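Local coordinates for protein glucosidase (Croceicoccus marinus, PDB 5Z3K) that probably hydrolyses O-glycosidic bonds, acting as a beta-glucosidase of glycoside hydrolase family 39, at residues Asp235-Asp238 and Phe239-Ala243; Arg247-Val250 and Asp251-Phe255; Ala285-Ala288 and Ile289-Asp293. All coordinates share one frame; numbering follows the deposited sequence.

Contact 1: Asp235-Asp238 and Phe239-Ala243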
ATOM      1  N   ASP A 235       7.862 -13.456   5.436  1.00 13.22           N
ATOM      2  CA  ASP A 235       7.890 -12.954   6.810  1.00 12.85           C
ATOM      3  C   ASP A 235       7.196 -11.598   6.852  1.00 12.62           C
ATOM      4  O   ASP A 235       7.716 -10.628   6.274  1.00 12.37           O
ATOM      5  CB  ASP A 235       9.340 -12.836   7.310  1.00 14.45           C
ATOM      6  CG  ASP A 235       9.444 -12.489   8.799  1.00 14.31           C
ATOM      7  OD1 ASP A 235       8.409 -12.149   9.412  1.00 15.54           O
ATOM      8  OD2 ASP A 235      10.577 -12.574   9.362  1.00 15.38           O
ATOM      9  N   PRO A 236       6.035 -11.472   7.512  1.00 13.49           N
ATOM     10  CA  PRO A 236       5.326 -10.177   7.511  1.00 14.60           C
ATOM     11  C   PRO A 236       6.069  -9.085   8.257  1.00 13.58           C
ATOM     12  O   PRO A 236       5.697  -7.909   8.133  1.00 14.05           O
ATOM     13  CB  PRO A 236       3.978 -10.508   8.180  1.00 12.11           C
ATOM     14  CG  PRO A 236       4.277 -11.707   9.042  1.00 15.34           C
ATOM     15  CD  PRO A 236       5.305 -12.507   8.265  1.00 12.96           C
HETATM   16  N   MSE A 237       7.105  -9.433   9.019  1.00 13.58           N
HETATM   17  CA  MSE A 237       7.930  -8.449   9.702  1.00 13.21           C
HETATM   18  C   MSE A 237       8.806  -7.638   8.733  1.00 13.81           C
HETATM   19  O   MSE A 237       9.247  -6.547   9.084  1.00 13.25           O
HETATM   20  CB  MSE A 237       8.803  -9.146  10.763  1.00 13.08           C
HETATM   21  CG  MSE A 237       9.538  -8.203  11.733  1.00 14.22           C
HETATM   22 SE   MSE A 237       8.352  -6.994  12.750  1.00 24.74          SE
HETATM   23  CE  MSE A 237       7.497  -8.293  13.947  1.00 17.85           C
ATOM     24  N   ASP A 238       9.022  -8.149   7.512  1.00 14.89           N
ATOM     25  CA  ASP A 238      10.020  -7.557   6.613  1.00 14.54           C
ATOM     26  C   ASP A 238       9.822  -6.058   6.419  1.00 14.67           C
ATOM     27  O   ASP A 238      10.794  -5.296   6.349  1.00 12.88           O
ATOM     28  CB  ASP A 238       9.977  -8.228   5.241  1.00 15.62           C
ATOM     29  CG  ASP A 238      10.786  -9.491   5.174  1.00 15.22           C
ATOM     30  OD1 ASP A 238      11.223  -9.992   6.243  1.00 15.63           O
ATOM     31  OD2 ASP A 238      10.938 -10.007   4.040  1.00 16.92           O
ATOM     32  N   PHE A 239       8.572  -5.615   6.299  1.00 13.11           N
ATOM     33  CA  PHE A 239       8.351  -4.219   5.935  1.00 14.72           C
ATOM     34  C   PHE A 239       8.833  -3.275   7.025  1.00 16.06           C
ATOM     35  O   PHE A 239       9.408  -2.219   6.727  1.00 16.09           O
ATOM     36  CB  PHE A 239       6.881  -4.041   5.583  1.00 11.92           C
ATOM     37  CG  PHE A 239       6.432  -5.074   4.615  1.00 11.53           C
ATOM     38  CD1 PHE A 239       6.842  -5.011   3.287  1.00 12.72           C
ATOM     39  CD2 PHE A 239       5.699  -6.159   5.039  1.00 11.61           C
ATOM     40  CE1 PHE A 239       6.484  -5.994   2.394  1.00 12.03           C
ATOM     41  CE2 PHE A 239       5.335  -7.150   4.155  1.00 12.44           C
ATOM     42  CZ  PHE A 239       5.722  -7.075   2.837  1.00 14.03           C
ATOM     43  N   ARG A 240       8.668  -3.661   8.290  1.00 12.88           N
ATOM     44  CA  ARG A 240       9.240  -2.870   9.380  1.00 16.97           C
ATOM     45  C   ARG A 240      10.759  -2.892   9.319  1.00 15.08           C
ATOM     46  O   ARG A 240      11.413  -1.846   9.440  1.00 16.32           O
ATOM     47  CB  ARG A 240       8.769  -3.399  10.737  1.00 11.16           C
ATOM     48  CG  ARG A 240       9.415  -2.655  11.898  1.00 13.43           C
ATOM     49  CD  ARG A 240       9.211  -3.380  13.219  1.00 16.97           C
ATOM     50  NE  ARG A 240       7.800  -3.459  13.592  1.00 13.79           N
ATOM     51  CZ  ARG A 240       7.366  -4.076  14.693  1.00 18.37           C
ATOM     52  NH1 ARG A 240       8.243  -4.658  15.513  1.00 15.46           N
ATOM     53  NH2 ARG A 240       6.072  -4.114  14.975  1.00 14.77           N
ATOM     54  N   THR A 241      11.334  -4.083   9.125  1.00 13.32           N
ATOM     55  CA  THR A 241      12.792  -4.222   9.058  1.00 17.24           C
ATOM     56  C   THR A 241      13.385  -3.367   7.942  1.00 15.76           C
ATOM     57  O   THR A 241      14.380  -2.662   8.154  1.00 17.43           O
ATOM     58  CB  THR A 241      13.176  -5.688   8.867  1.00 17.86           C
ATOM     59  OG1 THR A 241      12.660  -6.455   9.956  1.00 19.04           O
ATOM     60  CG2 THR A 241      14.703  -5.858   8.810  1.00 20.66           C
ATOM     61  N   ILE A 242      12.795  -3.412   6.742  1.00 12.91           N
ATOM     62  CA  ILE A 242      13.371  -2.634   5.642  1.00 14.28           C
ATOM     63  C   ILE A 242      13.234  -1.140   5.912  1.00 14.49           C
ATOM     64  O   ILE A 242      14.169  -0.361   5.678  1.00 16.32           O
ATOM     65  CB  ILE A 242      12.731  -3.012   4.292  1.00 15.68           C
ATOM     66  CG1 ILE A 242      12.815  -4.519   4.033  1.00 15.59           C
ATOM     67  CG2 ILE A 242      13.404  -2.238   3.157  1.00 14.81           C
ATOM     68  CD1 ILE A 242      14.222  -5.055   4.002  1.00 17.10           C
ATOM     69  N   ALA A 243      12.067  -0.713   6.409  1.00 12.64           N
ATOM     70  CA  ALA A 243      11.824   0.709   6.610  1.00 13.34           C
ATOM     71  C   ALA A 243      12.826   1.304   7.587  1.00 14.09           C
ATOM     72  O   ALA A 243      13.243   2.456   7.430  1.00 14.48           O
ATOM     73  CB  ALA A 243      10.396   0.941   7.116  1.00 15.20           C
TER
HETATM   74  O   HOH W   1       5.686  -5.211   8.652  1.00 14.86           O
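Asp238 and Ile242 form the tight part of this contact: Ile242 N lies 2.8 Å from Asp238 O, a nearly linear hydrogen bond. The isoleucine side chain leans on the same carbonyl, because a chi1 of -54° sets CG1 beside its own backbone N and brings it to 3.2 Å from Asp238 O. Phe239, also buried, places CD2 3.6 Å from Pro236 O, while its ring packs edge-to-face with Trp265. The Asp238 carboxylate bonds back into the chain ahead of the helix, its OD2 held by Ser233 OG and Trp228 NE1. The arrangement is the start of helix 238-252, entered from the loop after strand 223-229 of the TIM barrel through a type I turn running from Asp235 to Asp238. Ahead of the first helical turn, Asp235 OD1 accepts from Met237 N at 3.0 Å, a capping bond that arrives from above the carboxylate plane, and OD2 forms a salt bridge with Arg413. The looser, partly exposed side is made by Arg240 and Thr241. Buried Met237, a selenomethionine, reaches it by bending at chi2 and chi3 (58° and 70°), bringing SE over one face of the Arg240 guanidinium, 3.6 Å from NH1, toward the rim of the group. The guanidinium has its stronger polar partner in Tyr290 O, which NH2 reaches. Thr241 meets Met237 more loosely, OG1 standing 4.0 Å from CG, although Thr241 N bonds Met237 O straight and in the carbonyl plane at 3.2 Å. A water donates to Pro236 O at 2.7 Å and accepts only weakly from Arg240 N.

Contact 2: Arg247-Val250 and Asp251-Phe255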
ATOM      1  N   ARG A 247      15.082   4.395   6.576  1.00 18.46           N
ATOM      2  CA  ARG A 247      15.063   5.577   7.424  1.00 19.86           C
ATOM      3  C   ARG A 247      16.474   6.029   7.765  1.00 17.51           C
ATOM      4  O   ARG A 247      16.789   7.222   7.677  1.00 18.14           O
ATOM      5  CB  ARG A 247      14.279   5.285   8.704  1.00 16.64           C
ATOM      6  CG  ARG A 247      14.227   6.475   9.648  1.00 16.37           C
ATOM      7  CD  ARG A 247      13.150   7.438   9.198  1.00 14.88           C
ATOM      8  NE  ARG A 247      13.686   8.518   8.374  1.00 18.24           N
ATOM      9  CZ  ARG A 247      12.946   9.330   7.622  1.00 26.03           C
ATOM     10  NH1 ARG A 247      11.625   9.178   7.574  1.00 17.93           N
ATOM     11  NH2 ARG A 247      13.530  10.297   6.913  1.00 20.80           N
ATOM     12  N   ALA A 248      17.348   5.083   8.111  1.00 20.62           N
ATOM     13  CA  ALA A 248      18.720   5.439   8.488  1.00 19.65           C
ATOM     14  C   ALA A 248      19.503   6.042   7.320  1.00 21.70           C
ATOM     15  O   ALA A 248      20.301   6.968   7.514  1.00 21.97           O
ATOM     16  CB  ALA A 248      19.445   4.212   9.035  1.00 18.71           C
ATOM     17  N   ILE A 249      19.312   5.520   6.105  1.00 22.72           N
ATOM     18  CA  ILE A 249      20.040   6.052   4.950  1.00 22.24           C
ATOM     19  C   ILE A 249      19.511   7.428   4.573  1.00 24.64           C
ATOM     20  O   ILE A 249      20.283   8.343   4.249  1.00 24.01           O
ATOM     21  CB  ILE A 249      19.958   5.071   3.768  1.00 22.79           C
ATOM     22  CG1 ILE A 249      20.719   3.792   4.082  1.00 21.76           C
ATOM     23  CG2 ILE A 249      20.484   5.707   2.480  1.00 25.76           C
ATOM     24  CD1 ILE A 249      20.284   2.643   3.242  1.00 23.04           C
ATOM     25  N   VAL A 250      18.188   7.601   4.603  1.00 21.43           N
ATOM     26  CA  VAL A 250      17.608   8.904   4.294  1.00 25.41           C
ATOM     27  C   VAL A 250      18.046   9.946   5.319  1.00 21.42           C
ATOM     28  O   VAL A 250      18.378  11.084   4.965  1.00 22.08           O
ATOM     29  CB  VAL A 250      16.073   8.793   4.206  1.00 20.44           C
ATOM     30  CG1 VAL A 250      15.447  10.166   4.071  1.00 21.87           C
ATOM     31  CG2 VAL A 250      15.688   7.907   3.025  1.00 18.54           C
ATOM     32  N   ASP A 251      18.058   9.580   6.602  1.00 20.71           N
ATOM     33  CA  ASP A 251      18.491  10.538   7.620  1.00 23.50           C
ATOM     34  C   ASP A 251      19.959  10.908   7.438  1.00 22.34           C
ATOM     35  O   ASP A 251      20.360  12.047   7.713  1.00 25.01           O
ATOM     36  CB  ASP A 251      18.286   9.964   9.021  1.00 20.07           C
ATOM     37  CG  ASP A 251      16.831   9.936   9.457  1.00 23.91           C
ATOM     38  OD1 ASP A 251      15.964  10.587   8.824  1.00 23.61           O
ATOM     39  OD2 ASP A 251      16.560   9.241  10.459  1.00 24.21           O
ATOM     40  N   LYS A 252      20.741   9.997   6.967  1.00 20.11           N
ATOM     41  CA  LYS A 252      22.158  10.202   6.778  1.00 26.83           C
ATOM     42  C   LYS A 252      22.410  11.336   5.817  1.00 25.74           C
ATOM     43  O   LYS A 252      23.380  11.953   5.909  1.00 27.13           O
ATOM     44  CB  LYS A 252      22.784   8.920   6.333  1.00 29.13           C
ATOM     45  CG  LYS A 252      24.247   8.908   5.997  1.00 39.00           C
ATOM     46  CD  LYS A 252      24.591   7.674   5.190  1.00 41.36           C
ATOM     47  CE  LYS A 252      24.434   6.459   6.049  1.00 43.97           C
ATOM     48  NZ  LYS A 252      24.527   5.145   5.380  1.00 40.51           N
ATOM     49  N   TYR A 253      21.544  11.541   4.853  1.00 23.66           N
ATOM     50  CA  TYR A 253      21.659  12.652   3.917  1.00 25.88           C
ATOM     51  C   TYR A 253      20.960  13.909   4.410  1.00 22.29           C
ATOM     52  O   TYR A 253      20.763  14.840   3.622  1.00 29.04           O
ATOM     53  CB  TYR A 253      21.117  12.252   2.542  1.00 24.27           C
ATOM     54  CG  TYR A 253      22.053  11.316   1.811  1.00 29.32           C
ATOM     55  CD1 TYR A 253      22.061   9.960   2.097  1.00 22.28           C
ATOM     56  CD2 TYR A 253      22.953  11.796   0.867  1.00 25.48           C
ATOM     57  CE1 TYR A 253      22.922   9.099   1.453  1.00 24.52           C
ATOM     58  CE2 TYR A 253      23.818  10.940   0.212  1.00 24.15           C
ATOM     59  CZ  TYR A 253      23.798   9.591   0.515  1.00 29.11           C
ATOM     60  OH  TYR A 253      24.653   8.722  -0.118  1.00 26.83           O
ATOM     61  N   GLY A 254      20.593  13.960   5.687  1.00 23.45           N
ATOM     62  CA  GLY A 254      19.977  15.130   6.280  1.00 26.18           C
ATOM     63  C   GLY A 254      18.484  15.266   6.064  1.00 26.48           C
ATOM     64  O   GLY A 254      17.896  16.254   6.526  1.00 27.14           O
ATOM     65  N   PHE A 255      17.847  14.309   5.395  1.00 23.96           N
ATOM     66  CA  PHE A 255      16.431  14.425   5.038  1.00 22.62           C
ATOM     67  C   PHE A 255      15.542  13.883   6.164  1.00 27.27           C
ATOM     68  O   PHE A 255      14.719  12.982   5.984  1.00 21.52           O
ATOM     69  CB  PHE A 255      16.159  13.703   3.721  1.00 23.31           C
ATOM     70  CG  PHE A 255      16.721  14.395   2.506  1.00 23.45           C
ATOM     71  CD1 PHE A 255      16.133  15.550   2.018  1.00 25.26           C
ATOM     72  CD2 PHE A 255      17.821  13.875   1.839  1.00 27.41           C
ATOM     73  CE1 PHE A 255      16.638  16.187   0.887  1.00 31.84           C
ATOM     74  CE2 PHE A 255      18.334  14.507   0.707  1.00 22.19           C
ATOM     75  CZ  PHE A 255      17.737  15.666   0.237  1.00 24.99           C
TER
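Arg247 and Asp251, one turn apart, are joined by a salt bridge just before helix 238-252 ends in a Schellman motif. Gly254, with positive phi, is its C-prime residue, and the two defining bonds run from Gly254 N to Asp251 O (2.8 Å) and from Phe255 N to Val250 O (3.3 Å). From CB, the arginine chain starts with CG anti to the backbone N (chi1 180°), where Arg247 CG passes 3.7 Å from Asp251 OD2; CD follows slightly farther from that oxygen. The chain bends at chi2 and chi3, and Arg247 NE comes 3.1 Å from Asp251 OD1, with Arg247 CZ also near it. Arg247 NH2 meets Asp251 OD1 at 3.1 Å, so two weak, bent hydrogen bonds share one oxygen, with guanidinium and carboxylate planes 21° apart. NH2 also lies near Phe255 O, at the guanidinium edge, but at an angle too poor for a bond. NH1 turns to Thr258 O, linking the helix end to the chain leading into strand 259-266, the next barrel strand. A leucine in place of Arg247 would probably leave Asp251 OD1 without its charged mate and Thr258 O without this donor. Buried Val250 packs its CG1 3.6 Å from Phe255 CB. Val250 O is gripped twice: Tyr253 N, at 3.2 Å, and Phe255 N reach it from opposite faces of its carbonyl plane.

Contact 3: Ala285-Ala288 and Ile289-Asp293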
ATOM      1  N   ALA A 285      -2.561  -9.362   6.647  1.00 12.24           N
ATOM      2  CA  ALA A 285      -3.074  -8.785   7.884  1.00 10.62           C
ATOM      3  C   ALA A 285      -1.967  -8.645   8.930  1.00 11.41           C
ATOM      4  O   ALA A 285      -1.854  -7.602   9.588  1.00 10.18           O
ATOM      5  CB  ALA A 285      -4.242  -9.622   8.418  1.00 10.58           C
ATOM      6  N   ALA A 286      -1.130  -9.672   9.095  1.00 11.91           N
ATOM      7  CA  ALA A 286      -0.023  -9.547  10.043  1.00 10.63           C
ATOM      8  C   ALA A 286       0.959  -8.464   9.609  1.00 10.26           C
ATOM      9  O   ALA A 286       1.489  -7.725  10.447  1.00 11.39           O
ATOM     10  CB  ALA A 286       0.706 -10.885  10.208  1.00 11.47           C
ATOM     11  N   ALA A 287       1.212  -8.341   8.303  1.00 10.92           N
ATOM     12  CA  ALA A 287       2.149  -7.321   7.831  1.00 11.26           C
ATOM     13  C   ALA A 287       1.638  -5.917   8.133  1.00 11.29           C
ATOM     14  O   ALA A 287       2.397  -5.046   8.574  1.00  9.92           O
ATOM     15  CB  ALA A 287       2.399  -7.483   6.324  1.00 10.28           C
ATOM     16  N   ALA A 288       0.349  -5.671   7.862  1.00  9.92           N
ATOM     17  CA  ALA A 288      -0.250  -4.391   8.217  1.00 10.02           C
ATOM     18  C   ALA A 288      -0.116  -4.104   9.711  1.00 10.71           C
ATOM     19  O   ALA A 288       0.215  -2.983  10.106  1.00  9.65           O
ATOM     20  CB  ALA A 288      -1.721  -4.377   7.800  1.00 10.90           C
ATOM     21  N   ILE A 289      -0.374  -5.104  10.562  1.00 10.48           N
ATOM     22  CA  ILE A 289      -0.271  -4.880  12.002  1.00  9.30           C
ATOM     23  C   ILE A 289       1.164  -4.542  12.382  1.00 12.97           C
ATOM     24  O   ILE A 289       1.417  -3.587  13.129  1.00 11.89           O
ATOM     25  CB  ILE A 289      -0.794  -6.099  12.782  1.00  8.68           C
ATOM     26  CG1 ILE A 289      -2.307  -6.220  12.545  1.00 11.64           C
ATOM     27  CG2 ILE A 289      -0.484  -5.948  14.280  1.00 10.99           C
ATOM     28  CD1 ILE A 289      -2.958  -7.515  13.061  1.00 12.07           C
ATOM     29  N   TYR A 290       2.126  -5.314  11.872  1.00 10.38           N
ATOM     30  CA  TYR A 290       3.511  -5.069  12.261  1.00 11.90           C
ATOM     31  C   TYR A 290       4.014  -3.730  11.733  1.00 12.45           C
ATOM     32  O   TYR A 290       4.799  -3.065  12.416  1.00 14.56           O
ATOM     33  CB  TYR A 290       4.422  -6.207  11.780  1.00 11.62           C
ATOM     34  CG  TYR A 290       4.228  -7.492  12.557  1.00 11.55           C
ATOM     35  CD1 TYR A 290       4.034  -7.474  13.933  1.00 12.34           C
ATOM     36  CD2 TYR A 290       4.211  -8.725  11.906  1.00 10.90           C
ATOM     37  CE1 TYR A 290       3.834  -8.650  14.646  1.00 13.26           C
ATOM     38  CE2 TYR A 290       4.005  -9.911  12.612  1.00 11.51           C
ATOM     39  CZ  TYR A 290       3.829  -9.861  13.982  1.00 13.72           C
ATOM     40  OH  TYR A 290       3.629 -11.028  14.682  1.00 13.56           O
HETATM   41  N   MSE A 291       3.576  -3.298  10.551  1.00 10.60           N
HETATM   42  CA  MSE A 291       4.130  -2.062  10.007  1.00  9.94           C
HETATM   43  C   MSE A 291       3.449  -0.838  10.614  1.00 12.87           C
HETATM   44  O   MSE A 291       3.903   0.280  10.415  1.00 12.07           O
HETATM   45  CB  MSE A 291       4.020  -2.034   8.476  1.00 12.31           C
HETATM   46  CG  MSE A 291       2.623  -1.754   7.963  1.00 12.30           C
HETATM   47 SE   MSE A 291       2.648  -1.490   6.031  0.79 17.94          SE
HETATM   48  CE  MSE A 291       2.985  -3.316   5.442  1.00 11.91           C
ATOM     49  N   GLN A 292       2.357  -1.042  11.361  1.00 11.02           N
ATOM     50  CA  GLN A 292       1.744   0.081  12.064  1.00  9.30           C
ATOM     51  C   GLN A 292       2.717   0.703  13.060  1.00 13.07           C
ATOM     52  O   GLN A 292       2.633   1.902  13.349  1.00 12.73           O
ATOM     53  CB  GLN A 292       0.459  -0.373  12.764  1.00 13.34           C
ATOM     54  CG  GLN A 292      -0.253   0.695  13.612  1.00 14.17           C
ATOM     55  CD  GLN A 292      -0.978   1.774  12.807  1.00 13.14           C
ATOM     56  OE1 GLN A 292      -1.345   2.817  13.355  1.00 12.44           O
ATOM     57  NE2 GLN A 292      -1.195   1.529  11.513  1.00 13.23           N
ATOM     58  N   ASP A 293       3.648  -0.096  13.576  1.00 12.63           N
ATOM     59  CA  ASP A 293       4.727   0.353  14.450  1.00 12.75           C
ATOM     60  C   ASP A 293       6.034   0.255  13.658  1.00 12.83           C
ATOM     61  O   ASP A 293       6.765  -0.733  13.740  1.00 12.64           O
ATOM     62  CB  ASP A 293       4.769  -0.500  15.715  1.00 13.65           C
ATOM     63  CG  ASP A 293       3.500  -0.397  16.522  1.00 15.18           C
ATOM     64  OD1 ASP A 293       3.063   0.751  16.754  1.00 12.91           O
ATOM     65  OD2 ASP A 293       2.937  -1.454  16.905  1.00 12.23           O
TER
HETATM   66  O   HOH W   2      -0.512  -0.496   9.410  1.00 11.16           O
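The backbone runs in regular alpha-helical turns, with Ile289 N to Ala285 O at 3.1 Å, Tyr290 N to Ala286 O at 2.9 Å and Met291 N to Ala287 O at 2.9 Å, each donor tilted about 20° from the carbonyl plane; the next bond, Gln292 N to Ala288 O, is weak. Around this frame four alanines offer little bulk, and larger residues one turn on lie back against their carbonyls. Tyr290 sets CD2 3.2 Å from Ala286 O and CE2 4.2 Å from Ala286 CB. Beyond the ring, OH is held by Asp353 O and Gly356 N. Met291, a selenomethionine, adopts the crowded position, CG between backbone N and carbonyl carbon (chi1 75°); CG therefore sits 3.4 Å from Ala287 O, and the bend at chi3 swings CE back toward Ala287 CB. Gln292 reaches Ala288 through water as well as backbone: the water donates to Ala288 O at 2.7 Å and accepts from Gln292 NE2 at 3.0 Å, while OE1 takes Arg21 N. The small alanine surfaces admit close neighbours, with Val337 of helix 329-341 touching Ala285 and Ala288, and Ala358 of strand 357-363 touching Ala286. This is the last part of helix 277-291, the crossover helix between parallel strands 259-266 and 298-301 of the TIM barrel, lying where the barrel meets the beta-sheet domain.

Overall arrangement
Contacts 1 and 2 mark the two ends of one helix, 238-252: the capped entry and the Schellman exit, with centres about 18 Å apart and no touch beyond their shared chain. Contact 3 belongs to the next barrel helix, 277-291, and lies beside contact 1, centres about 9 Å apart. The Arg240 NH2 to Tyr290 O bond (3.0 Å, probable) ties the two helices; Met237 CE lies 3.6 Å from Tyr290 CD1, and Pro236 CB is 3.5 Å from Ala287 N. Contact 2 stays apart from contact 3, about 11 Å at the nearest atoms. In TIM barrels the active site lies at the C-terminal ends of the strands, the end where helix 238-252 begins with contact 1.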